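Local coordinates for protein GH127 beta-L-arabinofuranoside (PDB 4QK0) that probably hydrolyses beta-L-arabinofuranosidic bonds as a family GH127 glycoside hydrolase, releasing L-arabinose from beta-L-arabinofuranosides, at residues Q21-K24 and R25-D28; T92-P96 and E97-L101; A339-F342 and W343-R346. All coordinates share one frame; numbering follows the deposited sequence.

Along the chain the three contacts follow in series; none nests in or crosses another, and each closes only a helical turn or a helix start. Contact 1 (21-28) forms the opening turns of helix 22-42 and packs them on strand 15-18 and helix 413-422. Contact 2 (92-101) leads from helix 76-92 into helix 96-112 and touches helices 76-92 and 140-158. Contact 3 (339-346), the middle of helix 334-350, touches helices 266-283 and 354-365. All three belong to the helical catalytic domain; measured from their centres, contact 3 lies about 7 Å, contact 1 about 17 Å and contact 2 about 25 Å from the centre of the chain.

Contact 1 of 3, residues Q21-K24 and R25-D28; sequences QFWK and RYID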
# COMPACT_ATOMS: atom_id res chain seq x y z
N GLN A 21 -36.90 14.55 -5.81
CA GLN A 21 -36.73 14.10 -4.43
C GLN A 21 -35.26 14.00 -4.11
O GLN A 21 -34.78 14.51 -3.11
CB GLN A 21 -37.34 12.72 -4.26
CG GLN A 21 -38.86 12.67 -4.33
CD GLN A 21 -39.50 13.61 -3.33
OE1 GLN A 21 -39.83 14.74 -3.68
NE2 GLN A 21 -39.67 13.18 -2.08
N PHE A 22 -34.53 13.36 -5.01
CA PHE A 22 -33.16 13.02 -4.77
C PHE A 22 -32.26 14.24 -4.53
O PHE A 22 -31.66 14.35 -3.45
CB PHE A 22 -32.65 12.15 -5.95
CG PHE A 22 -31.32 11.52 -5.71
CD1 PHE A 22 -31.22 10.35 -4.96
CD2 PHE A 22 -30.17 12.13 -6.16
CE1 PHE A 22 -29.98 9.79 -4.72
CE2 PHE A 22 -28.93 11.57 -5.92
CZ PHE A 22 -28.84 10.40 -5.19
N TRP A 23 -32.13 15.15 -5.50
CA TRP A 23 -31.26 16.32 -5.31
C TRP A 23 -31.85 17.36 -4.38
O TRP A 23 -31.13 18.03 -3.65
CB TRP A 23 -30.84 16.95 -6.62
CG TRP A 23 -29.98 16.04 -7.38
CD1 TRP A 23 -30.32 15.33 -8.49
CD2 TRP A 23 -28.65 15.67 -7.06
NE1 TRP A 23 -29.29 14.56 -8.90
CE2 TRP A 23 -28.23 14.77 -8.05
CE3 TRP A 23 -27.77 16.03 -6.05
CZ2 TRP A 23 -26.96 14.18 -8.05
CZ3 TRP A 23 -26.49 15.45 -6.05
CH2 TRP A 23 -26.11 14.53 -7.03
N LYS A 24 -33.16 17.44 -4.33
CA LYS A 24 -33.79 18.41 -3.45
C LYS A 24 -33.46 18.12 -2.01
O LYS A 24 -33.12 19.03 -1.24
CB LYS A 24 -35.31 18.42 -3.63
CG LYS A 24 -35.97 19.68 -3.07
CD LYS A 24 -37.48 19.72 -3.34
CE LYS A 24 -38.24 18.79 -2.39
NZ LYS A 24 -38.29 19.30 -0.98
N ARG A 25 -33.53 16.84 -1.64
CA ARG A 25 -33.11 16.44 -0.29
C ARG A 25 -31.67 16.88 0.03
O ARG A 25 -31.39 17.41 1.11
CB ARG A 25 -33.31 14.93 -0.09
CG ARG A 25 -33.34 14.49 1.38
CD ARG A 25 -33.08 12.99 1.51
NE ARG A 25 -31.72 12.68 1.16
CZ ARG A 25 -30.67 12.82 1.96
NH1 ARG A 25 -30.79 13.30 3.20
NH2 ARG A 25 -29.47 12.45 1.52
N TYR A 26 -30.75 16.73 -0.93
CA TYR A 26 -29.34 17.11 -0.68
C TYR A 26 -29.17 18.61 -0.54
O TYR A 26 -28.40 19.11 0.31
CB TYR A 26 -28.42 16.60 -1.81
CG TYR A 26 -27.99 15.14 -1.67
CD1 TYR A 26 -27.07 14.77 -0.70
CD2 TYR A 26 -28.44 14.17 -2.53
CE1 TYR A 26 -26.66 13.46 -0.55
CE2 TYR A 26 -28.00 12.85 -2.41
CZ TYR A 26 -27.09 12.52 -1.39
OH TYR A 26 -26.67 11.24 -1.22
N ILE A 27 -29.89 19.35 -1.35
CA ILE A 27 -29.85 20.82 -1.24
C ILE A 27 -30.38 21.29 0.10
O ILE A 27 -29.79 22.15 0.71
CB ILE A 27 -30.62 21.49 -2.41
CG1 ILE A 27 -29.88 21.17 -3.69
CG2 ILE A 27 -30.72 22.99 -2.22
CD1 ILE A 27 -30.27 22.01 -4.87
N ASP A 28 -31.46 20.69 0.55
CA ASP A 28 -31.99 21.01 1.86
C ASP A 28 -31.00 20.73 2.95
O ASP A 28 -30.88 21.52 3.90
CB ASP A 28 -33.30 20.25 2.13
CG ASP A 28 -34.46 20.73 1.21
OD1 ASP A 28 -34.36 21.87 0.68
OD2 ASP A 28 -35.47 19.99 1.02
O HOH W 1 -31.41 12.24 -1.65
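One face of the Phe22 ring receives the edge of Tyr26, whose CE2 comes 3.8 Å from Phe22 CZ. The planes stand at 68°, which makes this a T-shaped pair. The edge of the Phe22 ring meets Trp23 CD1 in its plane, and Phe22 CD2 lies 3.7 Å above one face of the Trp23 indole, offset toward its rim. Trp23 and Tyr26 meet less regularly, their planes turned by 41°. The nearest atoms of that pair, Trp23 CE3 and Tyr26 CD2, are 4.0 Å apart. Tyr26 CG stands anti to its carbonyl carbon, beside the backbone N (chi1 -82°), which swings the phenol back over the preceding turn. Arg25 NH2 lies 3.6 Å above the plane of the Tyr26 ring, offset toward its rim.

The result is an aromatic cluster built on i to i+3 and i to i+4 spacing in the first turns of helix 22-42, within a catalytic domain of the six-hairpin clan. Outside partners extend it: Trp23 NE1 donates a hydrogen bond to Tyr365 OH, and the two rings also meet edge-to-face, while Ile369 touches both Phe22 and Tyr26. A leucine in place of Tyr26 would probably leave the face of Phe22 without its aromatic edge and open a gap beside Trp23 CE3.

On the polar side, a water donates to Phe22 O at 2.8 Å. The same water accepts from Arg25 NE at 2.9 Å, lying in the guanidinium plane; Arg25 NH1 is bonded to Leu374 O. Main-chain bonds from Arg25, Ile27 and Asp28 to the carbonyls four residues earlier confirm alpha-helical geometry. Lys24, its chain bent at chi3 and chi4, crosses one turn to Asp28, where Lys24 NZ stands 3.5 Å from Asp28 OD2 in a long salt bridge.

Contact 2 of 3, residues T92-P96 and E97-L101; sequences TKRDP and ELEKL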
# COMPACT_ATOMS: atom_id res chain seq x y z
N THR A 92 -31.96 29.71 -5.28
CA THR A 92 -33.10 28.79 -5.20
C THR A 92 -33.99 29.06 -3.98
O THR A 92 -34.94 28.35 -3.76
CB THR A 92 -32.66 27.30 -5.19
OG1 THR A 92 -31.94 26.99 -3.99
CG2 THR A 92 -31.81 26.97 -6.41
N LYS A 93 -33.66 30.06 -3.17
CA LYS A 93 -34.51 30.45 -2.05
C LYS A 93 -33.88 31.65 -1.38
O LYS A 93 -32.81 31.54 -0.75
CB LYS A 93 -34.66 29.32 -1.03
CG LYS A 93 -35.61 29.68 0.10
CD LYS A 93 -35.65 28.64 1.22
CE LYS A 93 -35.62 29.43 2.56
NZ LYS A 93 -36.89 29.33 3.34
N ARG A 94 -34.53 32.80 -1.52
CA ARG A 94 -33.99 34.01 -0.90
C ARG A 94 -34.10 33.88 0.61
O ARG A 94 -34.97 33.20 1.15
CB ARG A 94 -34.67 35.30 -1.42
CG ARG A 94 -34.47 35.57 -2.92
CD ARG A 94 -33.00 35.68 -3.36
NE ARG A 94 -32.32 36.96 -3.16
CZ ARG A 94 -31.97 37.80 -4.15
NH1 ARG A 94 -31.34 38.94 -3.87
NH2 ARG A 94 -32.25 37.51 -5.41
N ASP A 95 -33.10 34.42 1.28
CA ASP A 95 -33.01 34.36 2.71
C ASP A 95 -32.26 35.63 3.09
O ASP A 95 -31.04 35.73 2.87
CB ASP A 95 -32.26 33.11 3.19
CG ASP A 95 -32.10 33.08 4.72
OD1 ASP A 95 -32.34 34.11 5.39
OD2 ASP A 95 -31.75 32.04 5.27
N PRO A 96 -33.01 36.62 3.57
CA PRO A 96 -32.40 37.92 3.82
C PRO A 96 -31.33 37.86 4.88
O PRO A 96 -30.41 38.65 4.83
CB PRO A 96 -33.60 38.80 4.26
CG PRO A 96 -34.78 37.89 4.36
CD PRO A 96 -34.48 36.68 3.53
N GLU A 97 -31.45 36.95 5.84
CA GLU A 97 -30.41 36.83 6.88
C GLU A 97 -29.14 36.28 6.36
O GLU A 97 -28.10 36.82 6.66
CB GLU A 97 -30.80 35.95 8.02
CG GLU A 97 -31.80 36.68 8.86
CD GLU A 97 -31.34 36.68 10.28
OE1 GLU A 97 -31.25 35.54 10.81
OE2 GLU A 97 -31.05 37.79 10.82
N LEU A 98 -29.25 35.22 5.57
CA LEU A 98 -28.10 34.63 4.93
C LEU A 98 -27.45 35.65 4.00
O LEU A 98 -26.27 35.86 4.03
CB LEU A 98 -28.53 33.38 4.17
CG LEU A 98 -27.42 32.49 3.63
CD1 LEU A 98 -26.39 32.17 4.71
CD2 LEU A 98 -28.02 31.21 3.06
N GLU A 99 -28.27 36.34 3.22
CA GLU A 99 -27.77 37.36 2.33
C GLU A 99 -27.04 38.49 3.07
O GLU A 99 -26.04 39.04 2.60
CB GLU A 99 -28.91 37.91 1.50
CG GLU A 99 -28.43 38.68 0.30
CD GLU A 99 -29.46 38.76 -0.83
OE1 GLU A 99 -30.32 37.85 -0.93
OE2 GLU A 99 -29.38 39.73 -1.61
N LYS A 100 -27.56 38.84 4.24
CA LYS A 100 -26.96 39.85 5.10
C LYS A 100 -25.59 39.39 5.62
O LYS A 100 -24.62 40.16 5.61
CB LYS A 100 -27.95 40.16 6.25
CG LYS A 100 -27.41 40.88 7.50
CD LYS A 100 -27.13 42.35 7.23
CE LYS A 100 -26.73 43.05 8.52
NZ LYS A 100 -25.96 44.29 8.24
N LEU A 101 -25.50 38.14 6.08
CA LEU A 101 -24.22 37.57 6.51
C LEU A 101 -23.21 37.71 5.39
O LEU A 101 -22.11 38.14 5.61
CB LEU A 101 -24.35 36.10 6.88
CG LEU A 101 -25.18 35.79 8.11
CD1 LEU A 101 -25.26 34.27 8.29
CD2 LEU A 101 -24.60 36.43 9.37
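Asp95 caps the start of helix 96-112 while Arg94 clasps Glu99, a local surface contact at the junction that follows helix 76-92. The N-cap assignment rests on Asp95 OD1, which accepts from Glu97 N at 3.0 Å and from Leu98 N at 3.3 Å. Both bonds are weak, the first because it is bent, the second because it is long. Asp95 CG lies anti to its own N (chi1 177°), a setting that brings the carboxylate against the first helical turn, with CG 3.6 Å from Leu98 CB. The helical bonding begins with Glu99 N to Asp95 O, and Lys100 N to Pro96 O continues it.

The second element is a salt bridge spaced i to i+5. Arg94, its chain bent at chi2 and chi3, approaches side-on with two nitrogens: NE reaches Glu99 OE1 and NH1 reaches Glu99 OE2, each at 3.1 Å. Each oxygen uses its syn lone pair, but the fit is not flat, since the guanidinium and carboxylate planes are 33° apart. A weak third bond joins Arg94 NH1 to Glu99 OE1 at 3.3 Å.

Glu99 is the buried member, and its OE2 also pairs with Lys160, so two cations probably stabilise its negative charge. Around the junction, Thr158 of helix 140-158 touches both Arg94 and Glu99, while Leu98 leans on Val86 of helix 76-92 and Leu101 on Trp39 of helix 22-42.

Contact 3 of 3, residues A339-F342 and W343-R346; sequences ALVF and WTRR
Leu340 and Trp343, one turn apart on helix 334-350, cross at a slant, and Leu340 CD1 meets Trp343 CE3 at 3.8 Å. This is i to i+3 packing on a largely buried turn of helix 334-350, in a catalytic domain of the six-hairpin clan, whose fold is the (alpha/alpha)6 barrel, built of helical hairpins. Leu340 CG sits anti to the backbone N (chi1 176°), and from there CD1 runs on toward the C-terminal end of the helix, which carries the methyl to the benzo part of the indole. With CG likewise anti to the backbone N (chi1 -174°), Trp343 presents CE3 of its six-membered ring to Leu340.

Beyond this pair the indole also meets Trp296 edge-to-face and Tyr273 with the planes at about 45°. Phe342 is directed elsewhere: its side chain touches Tyr427 and Arg419. Arg345 makes a cation-pi contact with Tyr427, whereas the buried Arg346 is paired with Glu349 and Glu203.

The backbone evidence for a regular helix is a run of four successive i to i+4 bonds. Trp343 N reaches Ala339 O and Thr344 N reaches Leu340 O, each at 3.0 Å; Arg345 N to Val341 O follows at 3.2 Å. The run stretches at its far end, where Arg346 N stands 3.4 Å from Phe342 O in a weak bond, with Arg345 CB 3.5 Å from the same oxygen.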
# COMPACT_ATOMS: atom_id res chain seq x y z
N ALA A 339 -14.02 18.06 -8.90
CA ALA A 339 -13.27 18.72 -9.99
C ALA A 339 -13.52 18.02 -11.34
O ALA A 339 -13.56 18.67 -12.38
CB ALA A 339 -11.80 18.72 -9.70
N LEU A 340 -13.72 16.71 -11.31
CA LEU A 340 -14.01 16.02 -12.55
C LEU A 340 -15.35 16.50 -13.10
O LEU A 340 -15.53 16.68 -14.29
CB LEU A 340 -14.02 14.54 -12.32
CG LEU A 340 -14.39 13.58 -13.44
CD1 LEU A 340 -13.49 13.78 -14.66
CD2 LEU A 340 -14.28 12.15 -12.93
N VAL A 341 -16.31 16.71 -12.22
CA VAL A 341 -17.59 17.22 -12.68
C VAL A 341 -17.40 18.59 -13.39
O VAL A 341 -17.98 18.80 -14.46
CB VAL A 341 -18.57 17.37 -11.52
CG1 VAL A 341 -19.85 18.09 -11.99
CG2 VAL A 341 -18.92 16.00 -10.95
N PHE A 342 -16.63 19.48 -12.80
CA PHE A 342 -16.37 20.79 -13.41
C PHE A 342 -15.76 20.60 -14.80
O PHE A 342 -16.14 21.30 -15.74
CB PHE A 342 -15.43 21.68 -12.60
CG PHE A 342 -15.89 22.01 -11.20
CD1 PHE A 342 -17.23 22.10 -10.86
CD2 PHE A 342 -14.95 22.25 -10.20
CE1 PHE A 342 -17.63 22.42 -9.56
CE2 PHE A 342 -15.34 22.59 -8.89
CZ PHE A 342 -16.69 22.68 -8.57
N TRP A 343 -14.80 19.71 -14.91
CA TRP A 343 -14.12 19.46 -16.16
C TRP A 343 -15.12 19.00 -17.21
O TRP A 343 -15.11 19.53 -18.32
CB TRP A 343 -13.08 18.40 -15.98
CG TRP A 343 -12.23 18.18 -17.16
CD1 TRP A 343 -12.02 19.04 -18.20
CD2 TRP A 343 -11.39 17.05 -17.41
NE1 TRP A 343 -11.12 18.50 -19.07
CE2 TRP A 343 -10.70 17.29 -18.61
CE3 TRP A 343 -11.13 15.87 -16.70
CZ2 TRP A 343 -9.78 16.36 -19.16
CZ3 TRP A 343 -10.22 14.95 -17.25
CH2 TRP A 343 -9.55 15.20 -18.46
N THR A 344 -16.00 18.08 -16.86
CA THR A 344 -16.92 17.53 -17.83
C THR A 344 -17.81 18.63 -18.42
O THR A 344 -18.16 18.61 -19.59
CB THR A 344 -17.85 16.45 -17.24
OG1 THR A 344 -18.59 16.98 -16.13
CG2 THR A 344 -17.03 15.25 -16.75
N ARG A 345 -18.20 19.57 -17.60
CA ARG A 345 -19.03 20.63 -18.07
C ARG A 345 -18.33 21.46 -19.17
O ARG A 345 -18.97 21.83 -20.10
CB ARG A 345 -19.47 21.52 -16.92
CG ARG A 345 -20.68 22.37 -17.25
CD ARG A 345 -20.90 23.33 -16.11
NE ARG A 345 -21.80 24.41 -16.42
CZ ARG A 345 -22.06 25.42 -15.58
NH1 ARG A 345 -21.49 25.46 -14.38
NH2 ARG A 345 -22.89 26.37 -15.95
N ARG A 346 -17.05 21.77 -19.01
CA ARG A 346 -16.31 22.47 -20.04
C ARG A 346 -16.07 21.59 -21.25
O ARG A 346 -16.00 22.10 -22.38
CB ARG A 346 -14.97 22.96 -19.53
CG ARG A 346 -15.09 24.04 -18.47
CD ARG A 346 -15.79 25.27 -19.00
NE ARG A 346 -15.59 26.45 -18.16
CZ ARG A 346 -16.06 27.66 -18.43
NH1 ARG A 346 -16.76 27.87 -19.53
NH2 ARG A 346 -15.85 28.69 -17.58